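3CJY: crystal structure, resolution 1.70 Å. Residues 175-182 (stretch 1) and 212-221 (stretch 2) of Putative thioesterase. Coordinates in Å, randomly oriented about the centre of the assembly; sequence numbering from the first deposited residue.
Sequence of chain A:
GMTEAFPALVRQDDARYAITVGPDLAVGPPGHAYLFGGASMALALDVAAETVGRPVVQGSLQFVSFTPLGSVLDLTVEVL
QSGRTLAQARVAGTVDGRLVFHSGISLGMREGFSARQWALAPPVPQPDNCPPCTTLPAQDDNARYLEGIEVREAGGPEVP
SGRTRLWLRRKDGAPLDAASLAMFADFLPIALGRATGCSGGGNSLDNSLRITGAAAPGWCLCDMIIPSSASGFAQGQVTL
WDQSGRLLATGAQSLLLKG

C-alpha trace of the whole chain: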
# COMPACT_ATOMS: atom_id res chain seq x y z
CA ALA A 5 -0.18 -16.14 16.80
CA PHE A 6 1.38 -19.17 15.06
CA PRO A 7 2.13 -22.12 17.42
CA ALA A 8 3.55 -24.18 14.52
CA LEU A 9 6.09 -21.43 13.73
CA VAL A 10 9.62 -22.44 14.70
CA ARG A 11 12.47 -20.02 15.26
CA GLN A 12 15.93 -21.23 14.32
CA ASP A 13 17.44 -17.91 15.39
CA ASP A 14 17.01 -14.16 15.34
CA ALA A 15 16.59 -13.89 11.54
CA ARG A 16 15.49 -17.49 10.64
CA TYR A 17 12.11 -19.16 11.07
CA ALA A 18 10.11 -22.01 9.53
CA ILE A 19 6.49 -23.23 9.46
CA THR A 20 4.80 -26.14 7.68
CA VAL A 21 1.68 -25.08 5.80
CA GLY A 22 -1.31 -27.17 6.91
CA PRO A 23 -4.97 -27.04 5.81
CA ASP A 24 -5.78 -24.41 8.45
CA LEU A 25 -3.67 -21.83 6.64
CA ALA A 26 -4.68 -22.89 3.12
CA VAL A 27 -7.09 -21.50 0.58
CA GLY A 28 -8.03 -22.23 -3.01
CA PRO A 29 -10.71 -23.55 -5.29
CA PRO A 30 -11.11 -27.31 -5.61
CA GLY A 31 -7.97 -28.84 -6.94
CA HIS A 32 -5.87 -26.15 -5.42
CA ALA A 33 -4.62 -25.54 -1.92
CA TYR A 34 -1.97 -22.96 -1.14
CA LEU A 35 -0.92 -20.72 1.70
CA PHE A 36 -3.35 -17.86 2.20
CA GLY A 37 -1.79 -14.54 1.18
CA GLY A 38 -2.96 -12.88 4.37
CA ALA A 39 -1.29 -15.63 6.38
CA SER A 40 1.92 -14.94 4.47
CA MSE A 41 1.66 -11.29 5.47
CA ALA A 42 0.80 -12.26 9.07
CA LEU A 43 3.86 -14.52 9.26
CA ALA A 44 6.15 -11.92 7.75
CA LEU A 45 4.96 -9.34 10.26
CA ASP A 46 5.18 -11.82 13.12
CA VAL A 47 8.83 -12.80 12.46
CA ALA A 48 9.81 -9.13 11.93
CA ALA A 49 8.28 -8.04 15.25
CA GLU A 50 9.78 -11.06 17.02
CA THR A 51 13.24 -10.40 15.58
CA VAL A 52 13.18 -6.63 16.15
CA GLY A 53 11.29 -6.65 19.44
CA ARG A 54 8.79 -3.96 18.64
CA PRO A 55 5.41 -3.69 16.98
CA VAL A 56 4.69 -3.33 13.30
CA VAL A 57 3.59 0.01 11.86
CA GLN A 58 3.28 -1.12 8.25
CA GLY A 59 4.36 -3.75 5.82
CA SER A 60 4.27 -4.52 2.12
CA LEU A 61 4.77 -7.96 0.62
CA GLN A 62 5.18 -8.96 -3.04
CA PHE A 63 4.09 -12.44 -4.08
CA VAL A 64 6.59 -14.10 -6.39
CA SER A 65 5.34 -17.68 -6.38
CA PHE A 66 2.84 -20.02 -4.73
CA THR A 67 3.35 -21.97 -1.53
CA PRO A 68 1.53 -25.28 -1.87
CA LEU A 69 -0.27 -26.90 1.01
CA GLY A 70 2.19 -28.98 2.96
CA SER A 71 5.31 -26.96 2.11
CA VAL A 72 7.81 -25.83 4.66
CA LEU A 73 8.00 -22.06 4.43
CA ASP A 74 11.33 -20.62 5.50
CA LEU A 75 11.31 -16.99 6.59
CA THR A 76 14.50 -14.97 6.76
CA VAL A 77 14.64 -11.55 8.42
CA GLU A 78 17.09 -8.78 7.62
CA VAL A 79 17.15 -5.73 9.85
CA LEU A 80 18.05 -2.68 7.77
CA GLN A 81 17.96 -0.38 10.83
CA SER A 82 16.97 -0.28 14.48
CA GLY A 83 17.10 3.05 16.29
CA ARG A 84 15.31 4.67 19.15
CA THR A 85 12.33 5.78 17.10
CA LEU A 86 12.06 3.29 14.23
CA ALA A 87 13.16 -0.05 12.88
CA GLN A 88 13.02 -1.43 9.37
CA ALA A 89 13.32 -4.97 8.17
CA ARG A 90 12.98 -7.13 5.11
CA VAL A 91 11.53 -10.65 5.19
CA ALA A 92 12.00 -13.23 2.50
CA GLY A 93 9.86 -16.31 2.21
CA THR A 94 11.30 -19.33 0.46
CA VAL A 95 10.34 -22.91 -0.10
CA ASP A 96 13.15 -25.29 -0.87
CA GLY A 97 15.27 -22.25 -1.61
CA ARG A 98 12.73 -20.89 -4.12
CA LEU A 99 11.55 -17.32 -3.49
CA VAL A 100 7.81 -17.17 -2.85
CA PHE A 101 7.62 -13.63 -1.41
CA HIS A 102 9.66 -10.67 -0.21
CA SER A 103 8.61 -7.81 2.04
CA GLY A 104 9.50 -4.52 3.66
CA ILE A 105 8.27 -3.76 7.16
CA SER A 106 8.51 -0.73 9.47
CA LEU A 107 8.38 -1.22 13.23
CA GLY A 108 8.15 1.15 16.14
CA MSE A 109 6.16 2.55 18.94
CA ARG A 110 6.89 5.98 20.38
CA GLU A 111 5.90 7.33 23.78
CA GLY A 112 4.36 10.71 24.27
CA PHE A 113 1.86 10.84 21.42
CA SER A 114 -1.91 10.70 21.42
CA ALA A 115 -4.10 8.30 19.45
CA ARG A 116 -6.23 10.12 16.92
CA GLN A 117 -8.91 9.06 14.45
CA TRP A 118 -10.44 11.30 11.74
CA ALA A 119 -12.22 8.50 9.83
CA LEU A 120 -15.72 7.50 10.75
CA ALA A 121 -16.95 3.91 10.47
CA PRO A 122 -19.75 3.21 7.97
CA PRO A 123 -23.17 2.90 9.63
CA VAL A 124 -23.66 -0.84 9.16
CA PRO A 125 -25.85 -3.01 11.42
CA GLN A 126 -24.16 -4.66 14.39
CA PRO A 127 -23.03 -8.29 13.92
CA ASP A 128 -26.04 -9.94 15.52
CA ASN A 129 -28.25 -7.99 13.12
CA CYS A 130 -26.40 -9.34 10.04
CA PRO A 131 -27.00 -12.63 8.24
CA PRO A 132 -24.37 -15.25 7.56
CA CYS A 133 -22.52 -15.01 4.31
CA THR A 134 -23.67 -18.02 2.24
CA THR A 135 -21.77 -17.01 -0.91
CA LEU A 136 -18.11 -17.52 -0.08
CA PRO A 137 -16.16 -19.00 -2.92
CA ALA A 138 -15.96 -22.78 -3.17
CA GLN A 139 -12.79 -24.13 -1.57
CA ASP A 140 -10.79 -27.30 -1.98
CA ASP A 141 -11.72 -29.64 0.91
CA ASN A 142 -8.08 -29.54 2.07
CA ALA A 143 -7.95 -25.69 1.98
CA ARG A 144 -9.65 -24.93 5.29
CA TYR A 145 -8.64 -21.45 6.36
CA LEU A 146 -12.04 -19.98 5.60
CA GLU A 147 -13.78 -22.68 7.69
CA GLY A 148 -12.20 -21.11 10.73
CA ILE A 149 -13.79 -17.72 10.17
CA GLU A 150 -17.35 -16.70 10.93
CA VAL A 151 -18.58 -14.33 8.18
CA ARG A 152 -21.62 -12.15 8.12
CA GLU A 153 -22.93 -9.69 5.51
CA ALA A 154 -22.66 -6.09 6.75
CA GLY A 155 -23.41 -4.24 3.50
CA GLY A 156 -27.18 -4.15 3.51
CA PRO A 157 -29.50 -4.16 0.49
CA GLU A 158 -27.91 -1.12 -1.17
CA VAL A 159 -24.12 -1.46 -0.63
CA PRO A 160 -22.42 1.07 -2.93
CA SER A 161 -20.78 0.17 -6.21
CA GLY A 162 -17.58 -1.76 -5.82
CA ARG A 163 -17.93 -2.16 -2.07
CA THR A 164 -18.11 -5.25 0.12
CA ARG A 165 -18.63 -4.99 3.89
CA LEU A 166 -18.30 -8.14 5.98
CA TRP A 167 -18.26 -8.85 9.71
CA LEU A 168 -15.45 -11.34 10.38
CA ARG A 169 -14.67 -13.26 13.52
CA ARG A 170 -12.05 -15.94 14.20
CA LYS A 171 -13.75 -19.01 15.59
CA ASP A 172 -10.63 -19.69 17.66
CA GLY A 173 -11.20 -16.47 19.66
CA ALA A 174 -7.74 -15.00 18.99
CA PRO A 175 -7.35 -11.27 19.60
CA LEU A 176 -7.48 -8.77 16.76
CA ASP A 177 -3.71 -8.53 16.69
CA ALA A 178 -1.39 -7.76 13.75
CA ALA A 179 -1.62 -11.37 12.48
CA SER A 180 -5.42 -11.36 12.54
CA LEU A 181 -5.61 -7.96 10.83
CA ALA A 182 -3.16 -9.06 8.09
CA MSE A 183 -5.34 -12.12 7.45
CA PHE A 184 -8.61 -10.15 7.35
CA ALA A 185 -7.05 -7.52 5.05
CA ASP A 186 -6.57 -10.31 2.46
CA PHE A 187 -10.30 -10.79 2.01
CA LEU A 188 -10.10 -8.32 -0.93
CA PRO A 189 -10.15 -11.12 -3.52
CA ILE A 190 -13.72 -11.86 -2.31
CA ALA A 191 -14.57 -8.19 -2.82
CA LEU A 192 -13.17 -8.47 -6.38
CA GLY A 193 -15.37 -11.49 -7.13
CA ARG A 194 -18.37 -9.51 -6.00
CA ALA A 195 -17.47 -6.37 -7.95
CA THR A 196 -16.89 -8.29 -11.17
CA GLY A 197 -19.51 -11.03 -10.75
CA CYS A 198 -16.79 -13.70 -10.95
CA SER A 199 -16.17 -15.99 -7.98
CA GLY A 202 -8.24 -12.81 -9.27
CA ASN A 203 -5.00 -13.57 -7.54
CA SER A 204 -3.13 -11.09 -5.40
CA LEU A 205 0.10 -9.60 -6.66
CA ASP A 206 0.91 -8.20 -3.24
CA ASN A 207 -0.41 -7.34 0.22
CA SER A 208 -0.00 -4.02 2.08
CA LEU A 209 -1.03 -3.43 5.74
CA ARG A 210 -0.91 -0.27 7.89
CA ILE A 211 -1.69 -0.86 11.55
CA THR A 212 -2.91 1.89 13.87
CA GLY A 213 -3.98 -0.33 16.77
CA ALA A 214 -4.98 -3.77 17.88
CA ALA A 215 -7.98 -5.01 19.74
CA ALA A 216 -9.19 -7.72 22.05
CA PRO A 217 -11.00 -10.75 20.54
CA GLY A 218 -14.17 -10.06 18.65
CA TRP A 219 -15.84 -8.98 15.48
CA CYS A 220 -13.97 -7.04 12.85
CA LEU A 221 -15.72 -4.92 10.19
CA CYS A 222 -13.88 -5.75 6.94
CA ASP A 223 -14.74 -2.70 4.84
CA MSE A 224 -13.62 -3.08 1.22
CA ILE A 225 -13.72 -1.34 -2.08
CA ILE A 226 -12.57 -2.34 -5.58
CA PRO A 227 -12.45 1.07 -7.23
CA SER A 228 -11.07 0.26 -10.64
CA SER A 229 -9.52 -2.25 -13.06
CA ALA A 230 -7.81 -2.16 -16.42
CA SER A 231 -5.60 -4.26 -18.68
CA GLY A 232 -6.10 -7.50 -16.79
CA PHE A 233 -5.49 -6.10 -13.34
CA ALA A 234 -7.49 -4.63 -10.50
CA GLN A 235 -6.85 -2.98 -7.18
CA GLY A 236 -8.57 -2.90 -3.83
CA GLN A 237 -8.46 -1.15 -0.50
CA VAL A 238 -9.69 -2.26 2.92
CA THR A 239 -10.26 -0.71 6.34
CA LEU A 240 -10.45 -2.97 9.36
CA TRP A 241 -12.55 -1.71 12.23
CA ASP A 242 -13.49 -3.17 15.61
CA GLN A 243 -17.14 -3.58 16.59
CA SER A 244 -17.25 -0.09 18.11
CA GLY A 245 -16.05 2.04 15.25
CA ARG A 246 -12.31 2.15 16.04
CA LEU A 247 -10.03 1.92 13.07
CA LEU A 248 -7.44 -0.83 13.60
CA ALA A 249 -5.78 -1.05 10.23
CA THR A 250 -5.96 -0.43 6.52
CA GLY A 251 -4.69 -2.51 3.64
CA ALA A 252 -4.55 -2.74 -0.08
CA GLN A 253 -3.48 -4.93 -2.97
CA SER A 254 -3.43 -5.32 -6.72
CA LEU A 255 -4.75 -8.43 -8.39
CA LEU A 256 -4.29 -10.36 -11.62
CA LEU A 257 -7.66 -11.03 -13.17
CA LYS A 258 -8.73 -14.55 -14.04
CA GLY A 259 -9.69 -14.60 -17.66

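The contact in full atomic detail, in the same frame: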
# COMPACT_ATOMS: atom_id res chain seq x y z
N PRO A 175 -7.14 -12.72 19.67
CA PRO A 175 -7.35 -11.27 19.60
C PRO A 175 -7.11 -10.73 18.20
O PRO A 175 -6.52 -11.39 17.33
CB PRO A 175 -6.28 -10.70 20.50
CG PRO A 175 -5.21 -11.65 20.42
CD PRO A 175 -5.85 -13.04 20.31
N LEU A 176 -7.61 -9.52 18.01
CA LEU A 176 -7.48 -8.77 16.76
C LEU A 176 -6.11 -8.09 16.75
O LEU A 176 -5.96 -6.89 16.81
CB LEU A 176 -8.61 -7.79 16.60
CG LEU A 176 -9.91 -8.48 16.24
CD1 LEU A 176 -11.02 -7.43 16.37
CD2 LEU A 176 -9.90 -9.09 14.86
N ASP A 177 -5.11 -8.95 16.75
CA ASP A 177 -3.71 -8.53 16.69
C ASP A 177 -3.24 -8.33 15.25
O ASP A 177 -4.03 -8.48 14.29
CB ASP A 177 -2.79 -9.50 17.46
CG ASP A 177 -2.80 -10.92 16.91
OD1 ASP A 177 -3.42 -11.21 15.86
OD2 ASP A 177 -2.21 -11.79 17.56
N ALA A 178 -1.94 -8.06 15.07
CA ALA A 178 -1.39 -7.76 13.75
C ALA A 178 -1.61 -8.93 12.76
O ALA A 178 -2.00 -8.71 11.59
CB ALA A 178 0.05 -7.40 13.87
N ALA A 179 -1.46 -10.14 13.28
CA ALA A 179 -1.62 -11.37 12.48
C ALA A 179 -3.06 -11.48 11.98
O ALA A 179 -3.32 -11.65 10.77
CB ALA A 179 -1.24 -12.60 13.26
N SER A 180 -4.00 -11.30 12.89
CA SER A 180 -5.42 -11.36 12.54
C SER A 180 -5.79 -10.30 11.53
O SER A 180 -6.49 -10.55 10.59
CB SER A 180 -6.34 -11.23 13.78
OG SER A 180 -6.18 -12.38 14.60
N LEU A 181 -5.31 -9.08 11.74
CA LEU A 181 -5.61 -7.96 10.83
C LEU A 181 -5.01 -8.22 9.40
O LEU A 181 -5.65 -8.00 8.39
CB LEU A 181 -5.10 -6.65 11.45
CG LEU A 181 -5.82 -6.21 12.75
CD1 LEU A 181 -5.06 -5.07 13.42
CD2 LEU A 181 -7.30 -5.87 12.45
N ALA A 182 -3.78 -8.75 9.36
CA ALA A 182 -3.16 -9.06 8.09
C ALA A 182 -4.02 -10.09 7.35
O ALA A 182 -4.20 -10.02 6.16
CB ALA A 182 -1.72 -9.61 8.30
N THR A 212 -2.83 0.81 12.89
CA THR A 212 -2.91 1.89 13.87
C THR A 212 -3.04 1.33 15.30
O THR A 212 -2.46 1.85 16.25
CB THR A 212 -4.05 2.89 13.57
OG1 THR A 212 -3.75 3.57 12.35
CG2 THR A 212 -4.22 3.95 14.67
N GLY A 213 -3.79 0.26 15.45
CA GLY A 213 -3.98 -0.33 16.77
C GLY A 213 -4.61 -1.69 16.72
O GLY A 213 -5.15 -2.09 15.72
N ALA A 214 -4.47 -2.42 17.80
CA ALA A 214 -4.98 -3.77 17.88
C ALA A 214 -6.18 -3.74 18.76
O ALA A 214 -6.53 -2.72 19.37
CB ALA A 214 -3.95 -4.72 18.45
N ALA A 215 -6.80 -4.90 18.89
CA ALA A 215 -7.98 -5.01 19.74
C ALA A 215 -8.06 -6.38 20.34
O ALA A 215 -7.39 -7.35 19.90
CB ALA A 215 -9.25 -4.73 18.90
N ALA A 216 -8.88 -6.47 21.37
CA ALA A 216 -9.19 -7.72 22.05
C ALA A 216 -9.99 -8.60 21.07
O ALA A 216 -10.47 -8.13 20.03
CB ALA A 216 -10.02 -7.42 23.32
N PRO A 217 -10.18 -9.88 21.41
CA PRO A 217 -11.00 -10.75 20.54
C PRO A 217 -12.39 -10.19 20.29
O PRO A 217 -13.02 -9.57 21.14
CB PRO A 217 -11.07 -12.09 21.32
CG PRO A 217 -9.86 -12.04 22.25
CD PRO A 217 -9.68 -10.59 22.58
N GLY A 218 -12.86 -10.45 19.07
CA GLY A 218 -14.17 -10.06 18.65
C GLY A 218 -14.35 -9.89 17.17
O GLY A 218 -13.55 -10.35 16.38
N TRP A 219 -15.46 -9.27 16.84
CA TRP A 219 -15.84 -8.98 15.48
C TRP A 219 -15.00 -7.86 14.89
O TRP A 219 -14.63 -6.90 15.56
CB TRP A 219 -17.30 -8.57 15.39
CG TRP A 219 -18.25 -9.67 15.66
CD1 TRP A 219 -18.94 -9.90 16.80
CD2 TRP A 219 -18.60 -10.72 14.75
NE1 TRP A 219 -19.72 -11.05 16.66
CE2 TRP A 219 -19.51 -11.56 15.41
CE3 TRP A 219 -18.22 -11.03 13.43
CZ2 TRP A 219 -20.09 -12.67 14.77
CZ3 TRP A 219 -18.74 -12.14 12.82
CH2 TRP A 219 -19.68 -12.95 13.49
N CYS A 220 -14.70 -8.05 13.62
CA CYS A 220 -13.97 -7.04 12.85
C CYS A 220 -14.82 -6.67 11.62
O CYS A 220 -15.30 -7.58 10.91
CB CYS A 220 -12.63 -7.63 12.45
SG CYS A 220 -11.68 -6.55 11.32
N LEU A 221 -15.06 -5.37 11.41
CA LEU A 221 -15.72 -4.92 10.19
C LEU A 221 -14.62 -4.82 9.13
O LEU A 221 -13.71 -3.98 9.24
CB LEU A 221 -16.41 -3.59 10.38
CG LEU A 221 -17.15 -3.15 9.13
CD1 LEU A 221 -18.22 -4.15 8.68
CD2 LEU A 221 -17.74 -1.76 9.37

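A short segment that leads into a helix often has to satisfy two masters, the helix it starts and the chain it packs against, and residues 175-182 of this putative thioesterase show how side-chain conformation settles the matter. Contact with residues 212-221 centres on Leu 176, which forms a single antiparallel bridge with Ala 215. Ala 215 N donates to Leu 176 O at 3.0 Å with a nearly straight geometry, whereas the return bond, from Leu 176 N to Ala 215 O at 2.9 Å, is bent to 125° and weak. The pairing is a single bridge; beyond it Asp 177 caps the helix that begins at Ala 178.

The side chain of Leu 176 does most of the packing. Its CA-to-CB bond points toward the second stretch, and the m, t rotamer (chi1 -73°, chi2 169°) extends the isobutyl group along the backbone from Ala 215 to Cys 220. Leu 176 CB meets Ala 215 CB at 3.9 Å, while Leu 176 CD1 lies 3.7 Å from Trp 219 O and Leu 176 CD2 3.9 Å from Cys 220 CB. The small methyl of Ala 215 fits beside the base of the leucine, while Cys 220, also directed toward the first stretch, meets its tip. The CA-to-CB bond of Trp 219 points away, and its contact here is through O. Gly 218, with phi 156° and psi -167°, adopts a conformation in which a CB would be jammed against the carbonyl oxygen of the preceding residue; glycine suits the local backbone irrespective of the leucine.

Next to Leu 176, Asp 177 points away and serves the helix instead. With chi1 at 61° (p), Asp 177 OD1 accepts from Ser 180 N at 3.0 Å, a classic N-cap. Ser 180, in the m rotamer, completes the turn by donating from OG to Pro 175 O at 2.9 Å, tying the segment before the helix to its first turn. One turn of helix after Asp 177, Leu 181 faces the second stretch, and its m, t conformation brings Leu 181 CD1 to 3.8 Å from Gly 213 O.

At the more exposed margin, Pro 175 CB approaches Pro 217 CD at 4.0 Å, a modest apolar contact between two rigid rings, and Ala 214 CB rests 3.4 Å from Leu 176 O. Altogether 409 Å² is buried, summed over both sides. The general lesson is economical: one backbone bridge sets the register, one leucine fills the space beside it, and the neighbouring polar side chains organise the helix start.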